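Local coordinates for protein bifunctional endomannanase/endoglucanase (Caldanaerobius polysaccharolyticus, PDB 3W0K) that probably hydrolyses internal linkages of beta-mannan and beta-glucan chains, as a family 5 glycoside hydrolase built on a beta/alpha barrel, at residues V61-D66 with A119-G124; Y113-F118 with F132-E137. All coordinates share one frame; numbering follows the deposited sequence.

Interaction 1 (V61-D66 with A119-G124); sequences VFEYID and AKRYKG
The guanidinium of R121 carries F62 CB over the centre of one face, with F62 CB 3.4 Å from R121 CZ, and meets the D66 carboxylate at its edge. R121 NH1 in turn lies at the edge of the F62 ring, near the ring plane. The contact joins two outer helices of the (beta/alpha)8 barrel, 62-74 and 105-121. R121 reaches across because its CG stands anti to the backbone N (chi1 -166°) and the chain stays extended to NE. It grips D66 side-on, in a nearly coplanar pair (22° between planes): R121 NE donates to the syn lone pair of D66 OD1 at 2.9 Å, and R121 NH2 forms a salt bridge to D66 OD2 at 2.8 Å. Y122, where the chain leaves the helix, adds a second donor, Y122 OH bonding to D66 OD1 at 2.7 Å nearly along the C-O axis. The tyrosine ring stands almost perpendicular to the carboxylate, with D66 OD1 at its edge and R121 CG over one face, offset toward the rim. Three bonds thus hold D66 and would probably favour its charged form. The carboxylate of E63, near the same arginine, pairs with K60 instead. I65 packs on the tyrosine tip, its CG2 3.1 Å from Y122 OH.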
loop_
_atom_site.group_PDB
_atom_site.type_symbol
_atom_site.label_atom_id
_atom_site.label_comp_id
_atom_site.label_asym_id
_atom_site.label_seq_id
_atom_site.Cartn_x
_atom_site.Cartn_y
_atom_site.Cartn_z
ATOM N N VAL A 61 -10.277 -8.635 18.639
ATOM C CA VAL A 61 -10.346 -7.842 17.415
ATOM C C VAL A 61 -9.677 -8.561 16.240
ATOM O O VAL A 61 -10.090 -8.390 15.090
ATOM C CB VAL A 61 -9.707 -6.445 17.626
ATOM C CG1 VAL A 61 -9.782 -5.616 16.348
ATOM C CG2 VAL A 61 -10.422 -5.712 18.756
ATOM N N PHE A 62 -8.684 -9.398 16.534
ATOM C CA PHE A 62 -7.975 -10.145 15.494
ATOM C C PHE A 62 -8.893 -11.113 14.745
ATOM O O PHE A 62 -8.534 -11.623 13.682
ATOM C CB PHE A 62 -6.783 -10.910 16.077
ATOM C CG PHE A 62 -5.708 -10.032 16.661
ATOM C CD1 PHE A 62 -4.762 -10.572 17.526
ATOM C CD2 PHE A 62 -5.632 -8.674 16.351
ATOM C CE1 PHE A 62 -3.754 -9.779 18.074
ATOM C CE2 PHE A 62 -4.627 -7.874 16.897
ATOM C CZ PHE A 62 -3.690 -8.428 17.758
ATOM N N GLU A 63 -10.071 -11.381 15.305
ATOM C CA GLU A 63 -11.023 -12.265 14.644
ATOM C C GLU A 63 -11.469 -11.662 13.315
ATOM O O GLU A 63 -11.865 -12.386 12.403
ATOM C CB GLU A 63 -12.213 -12.565 15.553
ATOM C CG GLU A 63 -11.827 -13.458 16.720
ATOM C CD GLU A 63 -12.977 -13.764 17.662
ATOM O OE1 GLU A 63 -12.702 -14.303 18.755
ATOM O OE2 GLU A 63 -14.146 -13.478 17.320
ATOM N N TYR A 64 -11.392 -10.336 13.207
ATOM C CA TYR A 64 -11.744 -9.658 11.963
ATOM C C TYR A 64 -10.676 -9.961 10.924
ATOM O O TYR A 64 -10.987 -10.211 9.763
ATOM C CB TYR A 64 -11.846 -8.150 12.163
ATOM C CG TYR A 64 -13.193 -7.696 12.658
ATOM C CD1 TYR A 64 -14.247 -7.481 11.764
ATOM C CD2 TYR A 64 -13.417 -7.463 14.012
ATOM C CE1 TYR A 64 -15.488 -7.041 12.210
ATOM C CE2 TYR A 64 -14.657 -7.019 14.467
ATOM C CZ TYR A 64 -15.684 -6.811 13.562
ATOM O OH TYR A 64 -16.906 -6.364 14.006
ATOM N N ILE A 65 -9.414 -9.940 11.348
ATOM C CA ILE A 65 -8.307 -10.232 10.445
ATOM C C ILE A 65 -8.397 -11.692 10.000
ATOM O O ILE A 65 -8.171 -11.997 8.831
ATOM C CB ILE A 65 -6.941 -9.906 11.095
ATOM C CG1 ILE A 65 -6.899 -8.420 11.471
ATOM C CG2 ILE A 65 -5.802 -10.227 10.127
ATOM C CD1 ILE A 65 -5.660 -7.994 12.229
ATOM N N ASP A 66 -8.796 -12.577 10.917
ATOM C CA ASP A 66 -8.966 -14.000 10.594
ATOM C C ASP A 66 -10.018 -14.128 9.494
ATOM O O ASP A 66 -9.859 -14.908 8.553
ATOM C CB ASP A 66 -9.489 -14.791 11.799
ATOM C CG ASP A 66 -8.499 -14.884 12.939
ATOM O OD1 ASP A 66 -7.333 -14.474 12.790
ATOM O OD2 ASP A 66 -8.906 -15.395 14.002
ATOM N N ALA A 119 2.627 -13.216 13.593
ATOM C CA ALA A 119 3.452 -14.330 13.132
ATOM C C ALA A 119 3.013 -15.614 13.833
ATOM O O ALA A 119 2.868 -16.660 13.196
ATOM C CB ALA A 119 4.926 -14.052 13.403
ATOM N N LYS A 120 2.775 -15.525 15.138
ATOM C CA LYS A 120 2.336 -16.684 15.908
ATOM C C LYS A 120 0.917 -17.105 15.547
ATOM O O LYS A 120 0.645 -18.290 15.341
ATOM C CB LYS A 120 2.401 -16.402 17.409
ATOM C CG LYS A 120 3.804 -16.384 17.980
ATOM C CD LYS A 120 3.772 -16.328 19.502
ATOM C CE LYS A 120 3.320 -14.972 20.011
ATOM N NZ LYS A 120 4.350 -13.930 19.750
ATOM N N ARG A 121 0.024 -16.128 15.438
ATOM C CA ARG A 121 -1.373 -16.405 15.129
ATOM C C ARG A 121 -1.560 -17.112 13.793
ATOM O O ARG A 121 -2.363 -18.040 13.680
ATOM C CB ARG A 121 -2.189 -15.109 15.141
ATOM C CG ARG A 121 -3.692 -15.338 15.153
ATOM C CD ARG A 121 -4.448 -14.027 15.202
ATOM N NE ARG A 121 -5.890 -14.244 15.304
ATOM C CZ ARG A 121 -6.555 -14.326 16.451
ATOM N NH1 ARG A 121 -5.911 -14.210 17.608
ATOM N NH2 ARG A 121 -7.869 -14.504 16.446
ATOM N N TYR A 122 -0.791 -16.698 12.791
ATOM C CA TYR A 122 -0.927 -17.273 11.463
ATOM C C TYR A 122 0.165 -18.246 11.039
ATOM O O TYR A 122 0.268 -18.587 9.860
ATOM C CB TYR A 122 -1.098 -16.150 10.436
ATOM C CG TYR A 122 -2.266 -15.245 10.759
ATOM C CD1 TYR A 122 -3.565 -15.755 10.830
ATOM C CD2 TYR A 122 -2.071 -13.892 11.052
ATOM C CE1 TYR A 122 -4.636 -14.945 11.187
ATOM C CE2 TYR A 122 -3.136 -13.075 11.411
ATOM C CZ TYR A 122 -4.415 -13.608 11.479
ATOM O OH TYR A 122 -5.473 -12.814 11.857
ATOM N N LYS A 123 0.955 -18.731 11.995
ATOM C CA LYS A 123 2.010 -19.687 11.664
ATOM C C LYS A 123 1.370 -20.909 11.015
ATOM O O LYS A 123 0.414 -21.472 11.549
ATOM C CB LYS A 123 2.787 -20.117 12.909
ATOM C CG LYS A 123 3.931 -21.069 12.582
ATOM C CD LYS A 123 4.694 -21.486 13.814
ATOM C CE LYS A 123 5.787 -22.475 13.447
ATOM N NZ LYS A 123 6.558 -22.910 14.641
ATOM N N GLY A 124 1.881 -21.295 9.853
ATOM C CA GLY A 124 1.322 -22.442 9.155
ATOM C C GLY A 124 0.580 -22.027 7.902
ATOM O O GLY A 124 0.442 -22.824 6.974
#

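Interaction 2 (Y113-F118 with F132-E137); sequences YQWELF and FDLVNE
The indole of W115, on helix 105-121, meets F132 on strand 130-133 and L134 just after it, in the layer between barrel wall and outer helices of the (beta/alpha)8 fold. From CB, chi1 of -81° sets CG anti to the carbonyl carbon. The five-membered ring then takes L134 CD2 over one face, a CH-pi contact 4.0 Å from its centroid. At W115 NE1 the N-H binds L134 O at 3.0 Å, in the carbonyl plane on a lone pair, though bent (144° at the hydrogen). Further out, W115 CZ2 lies 3.4 Å from D133 O, a carbonyl that also accepts from N82 ND2. W115 CZ3 comes over the face of F132, near its rim, 3.3 Å from F132 CG, while W115 CE3 is 3.6 Å from F132 CD2; the two rings are inclined at 33°. An alanine in place of W115 would probably open a gap between the helix and the F132 ring and L134 CD2, and leave L134 O without its indole donor. Two and three residues past L134 come N136 and E137, the Asn-Glu pair that follows the fourth strand; E137 is probably the acid/base, as in family 5 relatives, and the indole thus meets the chain just ahead of the probable active site. One helical turn after W115, F118 CB touches the far end of the phenylalanine, 3.8 Å from F132 CZ.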
loop_
_atom_site.group_PDB
_atom_site.type_symbol
_atom_site.label_atom_id
_atom_site.label_comp_id
_atom_site.label_asym_id
_atom_site.label_seq_id
_atom_site.Cartn_x
_atom_site.Cartn_y
_atom_site.Cartn_z
ATOM N N TYR A 113 6.471 -6.588 18.896
ATOM C CA TYR A 113 5.521 -7.448 19.599
ATOM C C TYR A 113 4.259 -7.678 18.765
ATOM O O TYR A 113 3.756 -8.802 18.705
ATOM C CB TYR A 113 5.165 -6.843 20.961
ATOM C CG TYR A 113 4.014 -7.520 21.673
ATOM C CD1 TYR A 113 4.161 -8.789 22.235
ATOM C CD2 TYR A 113 2.776 -6.889 21.785
ATOM C CE1 TYR A 113 3.099 -9.411 22.889
ATOM C CE2 TYR A 113 1.712 -7.502 22.436
ATOM C CZ TYR A 113 1.878 -8.759 22.984
ATOM O OH TYR A 113 0.816 -9.366 23.613
ATOM N N GLN A 114 3.766 -6.623 18.114
ATOM C CA GLN A 114 2.571 -6.713 17.267
ATOM C C GLN A 114 2.809 -7.739 16.170
ATOM O O GLN A 114 1.972 -8.610 15.924
ATOM C CB GLN A 114 2.276 -5.376 16.577
ATOM C CG GLN A 114 2.165 -4.169 17.477
ATOM C CD GLN A 114 0.902 -4.157 18.295
ATOM O OE1 GLN A 114 0.935 -4.343 19.509
ATOM N NE2 GLN A 114 -0.222 -3.913 17.637
ATOM N N TRP A 115 3.946 -7.607 15.493
ATOM C CA TRP A 115 4.289 -8.514 14.411
ATOM C C TRP A 115 4.525 -9.941 14.875
ATOM O O TRP A 115 4.212 -10.885 14.154
ATOM C CB TRP A 115 5.458 -7.963 13.590
ATOM C CG TRP A 115 4.981 -6.946 12.594
ATOM C CD1 TRP A 115 5.383 -5.644 12.482
ATOM C CD2 TRP A 115 3.969 -7.141 11.594
ATOM N NE1 TRP A 115 4.681 -5.016 11.478
ATOM C CE2 TRP A 115 3.807 -5.912 10.917
ATOM C CE3 TRP A 115 3.179 -8.234 11.209
ATOM C CZ2 TRP A 115 2.887 -5.744 9.872
ATOM C CZ3 TRP A 115 2.262 -8.069 10.173
ATOM C CH2 TRP A 115 2.126 -6.830 9.516
ATOM N N GLU A 116 5.038 -10.102 16.091
ATOM C CA GLU A 116 5.248 -11.441 16.630
ATOM C C GLU A 116 3.885 -12.076 16.897
ATOM O O GLU A 116 3.707 -13.278 16.699
ATOM C CB GLU A 116 6.075 -11.390 17.912
ATOM C CG GLU A 116 7.540 -11.059 17.676
ATOM C CD GLU A 116 8.342 -10.988 18.963
ATOM O OE1 GLU A 116 7.833 -10.432 19.959
ATOM O OE2 GLU A 116 9.485 -11.485 18.975
ATOM N N LEU A 117 2.925 -11.259 17.332
ATOM C CA LEU A 117 1.565 -11.733 17.592
ATOM C C LEU A 117 0.966 -12.315 16.318
ATOM O O LEU A 117 0.441 -13.428 16.325
ATOM C CB LEU A 117 0.670 -10.594 18.081
ATOM C CG LEU A 117 0.838 -10.080 19.508
ATOM C CD1 LEU A 117 -0.071 -8.880 19.703
ATOM C CD2 LEU A 117 0.503 -11.184 20.505
ATOM N N PHE A 118 1.064 -11.568 15.221
ATOM C CA PHE A 118 0.531 -12.028 13.945
ATOM C C PHE A 118 1.310 -13.220 13.403
ATOM O O PHE A 118 0.723 -14.142 12.836
ATOM C CB PHE A 118 0.491 -10.880 12.929
ATOM C CG PHE A 118 -0.498 -9.805 13.278
ATOM C CD1 PHE A 118 -1.790 -10.133 13.684
ATOM C CD2 PHE A 118 -0.137 -8.462 13.217
ATOM C CE1 PHE A 118 -2.706 -9.140 14.024
ATOM C CE2 PHE A 118 -1.045 -7.463 13.555
ATOM C CZ PHE A 118 -2.331 -7.800 13.960
ATOM N N PHE A 132 3.154 -10.219 5.213
ATOM C CA PHE A 132 3.166 -9.137 6.198
ATOM C C PHE A 132 3.923 -7.926 5.656
ATOM O O PHE A 132 5.114 -8.025 5.368
ATOM C CB PHE A 132 3.883 -9.587 7.483
ATOM C CG PHE A 132 3.164 -10.656 8.273
ATOM C CD1 PHE A 132 1.848 -11.015 7.995
ATOM C CD2 PHE A 132 3.821 -11.289 9.328
ATOM C CE1 PHE A 132 1.195 -11.986 8.758
ATOM C CE2 PHE A 132 3.177 -12.259 10.095
ATOM C CZ PHE A 132 1.862 -12.609 9.809
ATOM N N ASP A 133 3.231 -6.792 5.541
ATOM C CA ASP A 133 3.815 -5.530 5.062
ATOM C C ASP A 133 4.051 -4.742 6.355
ATOM O O ASP A 133 3.134 -4.135 6.907
ATOM C CB ASP A 133 2.804 -4.835 4.143
ATOM C CG ASP A 133 3.344 -3.573 3.499
ATOM O OD1 ASP A 133 4.551 -3.265 3.621
ATOM O OD2 ASP A 133 2.535 -2.884 2.850
ATOM N N LEU A 134 5.301 -4.746 6.812
ATOM C CA LEU A 134 5.684 -4.161 8.098
ATOM C C LEU A 134 5.137 -2.816 8.551
ATOM O O LEU A 134 4.522 -2.719 9.618
ATOM C CB LEU A 134 7.204 -4.226 8.278
ATOM C CG LEU A 134 7.814 -5.612 8.039
ATOM C CD1 LEU A 134 9.260 -5.609 8.518
ATOM C CD2 LEU A 134 7.033 -6.698 8.782
ATOM N N VAL A 135 5.369 -1.774 7.767
ATOM C CA VAL A 135 4.877 -0.458 8.142
ATOM C C VAL A 135 4.668 0.378 6.890
ATOM O O VAL A 135 5.542 0.467 6.027
ATOM C CB VAL A 135 5.821 0.239 9.176
ATOM C CG1 VAL A 135 7.254 0.311 8.656
ATOM C CG2 VAL A 135 5.291 1.626 9.531
ATOM N N ASN A 136 3.481 0.960 6.780
ATOM C CA ASN A 136 3.162 1.755 5.610
ATOM C C ASN A 136 3.985 3.020 5.446
ATOM O O ASN A 136 4.170 3.784 6.387
ATOM C CB ASN A 136 1.680 2.141 5.605
ATOM C CG ASN A 136 1.314 2.996 4.403
ATOM O OD1 ASN A 136 1.164 2.487 3.298
ATOM N ND2 ASN A 136 1.212 4.305 4.611
ATOM N N GLU A 137 4.482 3.207 4.227
ATOM C CA GLU A 137 5.221 4.397 3.819
ATOM C C GLU A 137 6.057 5.164 4.853
ATOM O O GLU A 137 5.636 6.219 5.339
ATOM C CB GLU A 137 4.226 5.360 3.150
ATOM C CG GLU A 137 3.490 4.741 1.952
ATOM C CD GLU A 137 2.259 5.521 1.498
ATOM O OE1 GLU A 137 1.680 6.290 2.296
ATOM O OE2 GLU A 137 1.847 5.340 0.330
#

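Both interactions use helix 105-121, and their centres lie about 12 Å apart on the same side of the chain's centre. Along the chain the segments alternate: 61-66, then 113-118, 119-124 and 132-137. Interaction 1 fastens the C-terminal end of the shared helix to helix 62-74, about 20 Å from the chain's centre and partly buried; interaction 2 sets the preceding turns against strand 130-133 and the residues after it, fully buried and about 13 Å from that centre. They meet directly, I65 CD1 lying 3.6 Å from F118 CE1 and A119 N 3.7 Å from F132 CE2. The helix is therefore held laterally by a polar grip and inwardly by aromatic packing and an indole hydrogen bond, within one family 5 barrel.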